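Local coordinates for protein endo-b-1,4-glucanase (Nasutitermes takasagoensis, PDB 1KS8) that probably hydrolyses internal beta-1,4-glucosidic bonds of cellulose and related beta-glucans, as a family 9 glycosyl hydrolase with an (alpha/alpha)6 barrel catalytic domain, at residues F15-Q19 against E412-D416; D54-F58 against H359-S363. Residues are numbered along the deposited sequence.

Both contacts are buried, with centres about 8 Å apart. Interaction 1 is the deeper of the two, about 9 Å from the centre of the chain. It sets helix 5-18 against the segment leading into helix 415-430, through van der Waals contacts of Phe15, Tyr16 and Gln19 and one tyrosine hydrogen bond. Interaction 2 lies about 15 Å from that centre. It joins loop 54-58 to the short helix 361-364 through backbone and arginine hydrogen bonds, and a sulfate ion sits beside it. Gln19 connects them: its OE1 lies 2.7 Å from His360 NE2, and its NE2 2.8 Å from Ala55 O, both probable hydrogen bonds. Ala55 CB packs 3.2 Å from Glu412 OE1, a predicted active-site residue.

Interaction 1 (F15-Q19 against E412-D416); sequences FYEAQ and EVATD
Residues 15-18 lie in the C-terminal part of helix 5-18. Gln19 N bonds to Tyr16 O (3.0 Å) and weakly to Phe15 O (3.1 Å). Residues 412-414 are extended, and Thr415 has helical angles (phi/psi -58/-41). The nearest CA atoms are those of Tyr16 and Thr415, 7.1 Å apart. Phe15 (t) points toward 412-416. The edge of its ring meets Ala414 O (CE2 to O, 3.5 Å) and Thr415 CA (CE2 to CA, 4.1 Å), and its CE1 lies 4.5 Å from Val413 CB. Two helices of the (alpha/alpha)6 barrel meet here, just after Glu412, a predicted active-site residue. The CA-to-CB bond of Tyr16 points sideways, but the m rotamer brings the ring end to 412-416, where OH donates to Thr415 O at 2.7 Å and CE1 lies 4.0 Å from Thr415 CB. Gln19 (m, m) packs CG against Thr415 CG2 at 4.0 Å, while its OE1 bonds to His360. Thr415 (p) directs OG1 to Asp54 O, in the loop after helix 5-18.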
loop_
_atom_site.group_PDB
_atom_site.type_symbol
_atom_site.label_atom_id
_atom_site.label_comp_id
_atom_site.label_asym_id
_atom_site.label_seq_id
_atom_site.Cartn_x
_atom_site.Cartn_y
_atom_site.Cartn_z
ATOM N N PHE A 15 -1.301 8.833 -9.025
ATOM C CA PHE A 15 -2.403 7.984 -8.595
ATOM C C PHE A 15 -2.659 8.244 -7.112
ATOM O O PHE A 15 -3.802 8.399 -6.693
ATOM C CB PHE A 15 -2.089 6.498 -8.812
ATOM C CG PHE A 15 -3.060 5.572 -8.117
ATOM C CD1 PHE A 15 -4.415 5.582 -8.440
ATOM C CD2 PHE A 15 -2.621 4.713 -7.114
ATOM C CE1 PHE A 15 -5.317 4.746 -7.770
ATOM C CE2 PHE A 15 -3.517 3.876 -6.440
ATOM C CZ PHE A 15 -4.864 3.894 -6.767
ATOM N N TYR A 16 -1.600 8.299 -6.308
ATOM C CA TYR A 16 -1.813 8.554 -4.891
ATOM C C TYR A 16 -2.430 9.934 -4.660
ATOM O O TYR A 16 -3.253 10.097 -3.764
ATOM C CB TYR A 16 -0.511 8.348 -4.103
ATOM C CG TYR A 16 -0.223 6.874 -3.878
ATOM C CD1 TYR A 16 -1.063 6.099 -3.075
ATOM C CD2 TYR A 16 0.840 6.239 -4.520
ATOM C CE1 TYR A 16 -0.854 4.728 -2.925
ATOM C CE2 TYR A 16 1.058 4.868 -4.374
ATOM C CZ TYR A 16 0.207 4.121 -3.578
ATOM O OH TYR A 16 0.412 2.767 -3.438
ATOM N N GLU A 17 -2.067 10.925 -5.473
ATOM C CA GLU A 17 -2.679 12.242 -5.309
ATOM C C GLU A 17 -4.178 12.116 -5.584
ATOM O O GLU A 17 -4.990 12.789 -4.950
ATOM C CB GLU A 17 -2.084 13.280 -6.274
ATOM C CG GLU A 17 -0.664 13.725 -5.960
ATOM C CD GLU A 17 -0.358 15.116 -6.489
ATOM O OE1 GLU A 17 0.834 15.492 -6.532
ATOM O OE2 GLU A 17 -1.312 15.840 -6.848
ATOM N N ALA A 18 -4.540 11.251 -6.529
ATOM C CA ALA A 18 -5.942 11.040 -6.887
ATOM C C ALA A 18 -6.727 10.330 -5.787
ATOM O O ALA A 18 -7.960 10.359 -5.785
ATOM C CB ALA A 18 -6.035 10.236 -8.188
ATOM N N GLN A 19 -6.012 9.694 -4.861
ATOM C CA GLN A 19 -6.634 8.963 -3.756
ATOM C C GLN A 19 -6.723 9.781 -2.472
ATOM O O GLN A 19 -7.245 9.306 -1.463
ATOM C CB GLN A 19 -5.843 7.685 -3.460
ATOM C CG GLN A 19 -5.851 6.657 -4.577
ATOM C CD GLN A 19 -7.247 6.171 -4.903
ATOM O OE1 GLN A 19 -7.867 6.628 -5.863
ATOM N NE2 GLN A 19 -7.759 5.247 -4.096
ATOM N N GLU A 412 -10.213 -3.387 -10.802
ATOM C CA GLU A 412 -10.110 -2.773 -9.488
ATOM C C GLU A 412 -8.769 -2.046 -9.435
ATOM O O GLU A 412 -7.799 -2.461 -10.076
ATOM C CB GLU A 412 -10.138 -3.851 -8.397
ATOM C CG GLU A 412 -9.802 -3.372 -6.982
ATOM C CD GLU A 412 -10.862 -2.461 -6.389
ATOM O OE1 GLU A 412 -10.759 -2.136 -5.186
ATOM O OE2 GLU A 412 -11.794 -2.067 -7.121
ATOM N N VAL A 413 -8.735 -0.945 -8.695
ATOM C CA VAL A 413 -7.515 -0.181 -8.478
ATOM C C VAL A 413 -7.559 0.079 -6.980
ATOM O O VAL A 413 -8.644 0.172 -6.403
ATOM C CB VAL A 413 -7.497 1.160 -9.264
ATOM C CG1 VAL A 413 -7.443 0.877 -10.760
ATOM C CG2 VAL A 413 -8.726 1.999 -8.931
ATOM N N ALA A 414 -6.403 0.174 -6.338
ATOM C CA ALA A 414 -6.385 0.394 -4.899
ATOM C C ALA A 414 -5.043 0.903 -4.414
ATOM O O ALA A 414 -4.014 0.674 -5.050
ATOM C CB ALA A 414 -6.734 -0.906 -4.174
ATOM N N THR A 415 -5.051 1.589 -3.278
ATOM C CA THR A 415 -3.809 2.101 -2.728
ATOM C C THR A 415 -2.809 0.970 -2.486
ATOM O O THR A 415 -1.621 1.128 -2.772
ATOM C CB THR A 415 -4.042 2.866 -1.411
ATOM O OG1 THR A 415 -4.807 2.057 -0.511
ATOM C CG2 THR A 415 -4.788 4.163 -1.681
ATOM N N ASP A 416 -3.264 -0.175 -1.980
ATOM C CA ASP A 416 -2.303 -1.247 -1.744
ATOM C C ASP A 416 -1.802 -1.902 -3.024
ATOM O O ASP A 416 -0.758 -2.543 -3.020
ATOM C CB ASP A 416 -2.827 -2.302 -0.741
ATOM C CG ASP A 416 -4.055 -3.059 -1.223
ATOM O OD1 ASP A 416 -4.430 -2.968 -2.406
ATOM O OD2 ASP A 416 -4.645 -3.774 -0.382
#

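Interaction 2 (D54-F58 against H359-S363). With SO4 (sulfate ion), chain B.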
loop_
_atom_site.group_PDB
_atom_site.type_symbol
_atom_site.label_atom_id
_atom_site.label_comp_id
_atom_site.label_asym_id
_atom_site.label_seq_id
_atom_site.Cartn_x
_atom_site.Cartn_y
_atom_site.Cartn_z
ATOM N N ASP A 54 -9.435 4.297 0.128
ATOM C CA ASP A 54 -8.839 2.998 -0.151
ATOM C C ASP A 54 -8.662 2.571 -1.597
ATOM O O ASP A 54 -7.558 2.225 -2.020
ATOM C CB ASP A 54 -9.614 1.902 0.576
ATOM C CG ASP A 54 -8.982 0.538 0.398
ATOM O OD1 ASP A 54 -7.839 0.348 0.869
ATOM O OD2 ASP A 54 -9.619 -0.340 -0.222
ATOM N N ALA A 55 -9.751 2.595 -2.354
ATOM C CA ALA A 55 -9.700 2.132 -3.729
ATOM C C ALA A 55 -10.561 2.994 -4.640
ATOM O O ALA A 55 -10.286 4.178 -4.807
ATOM C CB ALA A 55 -10.164 0.680 -3.771
ATOM N N GLY A 56 -11.584 2.396 -5.243
ATOM C CA GLY A 56 -12.474 3.156 -6.107
ATOM C C GLY A 56 -13.618 3.740 -5.296
ATOM O O GLY A 56 -14.500 4.416 -5.840
ATOM N N ASP A 57 -13.583 3.470 -3.992
ATOM C CA ASP A 57 -14.580 3.925 -3.027
ATOM C C ASP A 57 -14.026 5.074 -2.189
ATOM O O ASP A 57 -12.951 5.598 -2.478
ATOM C CB ASP A 57 -14.983 2.758 -2.116
ATOM C CG ASP A 57 -13.796 2.145 -1.379
ATOM O OD1 ASP A 57 -12.633 2.443 -1.735
ATOM O OD2 ASP A 57 -14.025 1.346 -0.443
ATOM N N PHE A 58 -14.748 5.455 -1.140
ATOM C CA PHE A 58 -14.303 6.559 -0.299
ATOM C C PHE A 58 -14.158 6.201 1.171
ATOM O O PHE A 58 -14.127 7.074 2.040
ATOM C CB PHE A 58 -15.227 7.767 -0.502
ATOM C CG PHE A 58 -15.277 8.238 -1.930
ATOM C CD1 PHE A 58 -16.484 8.313 -2.614
ATOM C CD2 PHE A 58 -14.098 8.547 -2.611
ATOM C CE1 PHE A 58 -16.521 8.683 -3.961
ATOM C CE2 PHE A 58 -14.121 8.918 -3.955
ATOM C CZ PHE A 58 -15.335 8.985 -4.631
ATOM N N HIS A 359 -12.483 0.660 -12.141
ATOM C CA HIS A 359 -13.608 0.632 -11.204
ATOM C C HIS A 359 -13.264 1.691 -10.162
ATOM O O HIS A 359 -12.818 1.382 -9.055
ATOM C CB HIS A 359 -13.680 -0.752 -10.563
ATOM C CG HIS A 359 -14.898 -0.971 -9.726
ATOM N ND1 HIS A 359 -16.134 -1.243 -10.270
ATOM C CD2 HIS A 359 -15.069 -0.957 -8.383
ATOM C CE1 HIS A 359 -17.017 -1.387 -9.296
ATOM N NE2 HIS A 359 -16.396 -1.218 -8.143
ATOM N N HIS A 360 -13.517 2.944 -10.514
ATOM C CA HIS A 360 -13.112 4.059 -9.673
ATOM C C HIS A 360 -14.075 5.230 -9.835
ATOM O O HIS A 360 -14.233 5.780 -10.926
ATOM C CB HIS A 360 -11.695 4.414 -10.123
ATOM C CG HIS A 360 -10.992 5.406 -9.259
ATOM N ND1 HIS A 360 -11.019 6.761 -9.512
ATOM C CD2 HIS A 360 -10.180 5.237 -8.190
ATOM C CE1 HIS A 360 -10.248 7.383 -8.638
ATOM N NE2 HIS A 360 -9.726 6.481 -7.824
ATOM N N ARG A 361 -14.703 5.615 -8.731
ATOM C CA ARG A 361 -15.686 6.686 -8.741
ATOM C C ARG A 361 -15.225 8.081 -9.137
ATOM O O ARG A 361 -15.735 8.651 -10.101
ATOM C CB ARG A 361 -16.373 6.753 -7.379
ATOM C CG ARG A 361 -17.238 5.541 -7.085
ATOM C CD ARG A 361 -17.677 5.515 -5.633
ATOM N NE ARG A 361 -18.563 4.389 -5.339
ATOM C CZ ARG A 361 -18.174 3.120 -5.250
ATOM N NH1 ARG A 361 -16.903 2.790 -5.433
ATOM N NH2 ARG A 361 -19.065 2.178 -4.960
ATOM N N SER A 362 -14.261 8.640 -8.413
ATOM C CA SER A 362 -13.849 10.004 -8.715
ATOM C C SER A 362 -13.366 10.238 -10.139
ATOM O O SER A 362 -13.689 11.265 -10.735
ATOM C CB SER A 362 -12.806 10.501 -7.702
ATOM O OG SER A 362 -11.575 9.821 -7.819
ATOM N N SER A 363 -12.615 9.300 -10.702
ATOM C CA SER A 363 -12.135 9.486 -12.068
ATOM C C SER A 363 -13.234 9.310 -13.116
ATOM O O SER A 363 -13.120 9.811 -14.229
ATOM C CB SER A 363 -10.970 8.532 -12.373
ATOM O OG SER A 363 -11.369 7.175 -12.315
HETATM S S SO4 B . -16.611 -0.853 -4.516
HETATM O O1 SO4 B . -16.764 -1.950 -5.691
HETATM O O2 SO4 B . -17.952 -0.354 -4.296
HETATM O O3 SO4 B . -16.086 -1.412 -3.451
HETATM O O4 SO4 B . -15.814 0.181 -5.125
HETATM O O HOH W 1 -12.959 6.911 -6.517
#
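This contact lies beside the predicted active site of the family 9 catalytic domain. Ala55 packs against the predicted active-site residue Glu412. The side chain of His359 is about 9 Å from that of Asp403, another predicted active-site residue.

Gly56 is central. Its CA is 3.7 Å from the CA of His360, and a CA-H...O contact joins Gly56 CA to His359 O at 3.5 Å. A CB on Gly56 would clash with that oxygen, so the close approach depends on the missing side chain. Gly56 O accepts two hydrogen bonds from Arg361, from N at 3.1 Å and from NH1 at 2.9 Å. The arginine is extended at chi2 and chi3 (both t) and runs alongside Gly56 and Asp57, so its backbone N and NH1 both reach the same carbonyl. A water accepts from Ser362 N at 2.9 Å and makes a weak bond to Gly56 O at 3.0 Å.

Arg361 NE bonds to Phe126 O. Arg361 CB lies 3.7 Å from Phe58 CZ. Within 54-58, Ala55 N donates to Asp57 OD1 at 3.0 Å, and Asp57 OD2 is bonded to His124. His360 NE2 bonds to Gln19.

A sulfate, probably from the crystallisation liquor, is held by His359 NE2 (2.6 Å to O1), Arg361 NH1 (2.8 Å to O4) and Arg361 NH2 (2.8 Å to O2). His359 and Arg361 thus bind the sulfate in this crystal. His360, at the N-cap position, accepts from Ser363 N through ND1 at 3.2 Å, three residues on. This is a side-chain N-cap at the start of helix 361-364, next to the predicted active site.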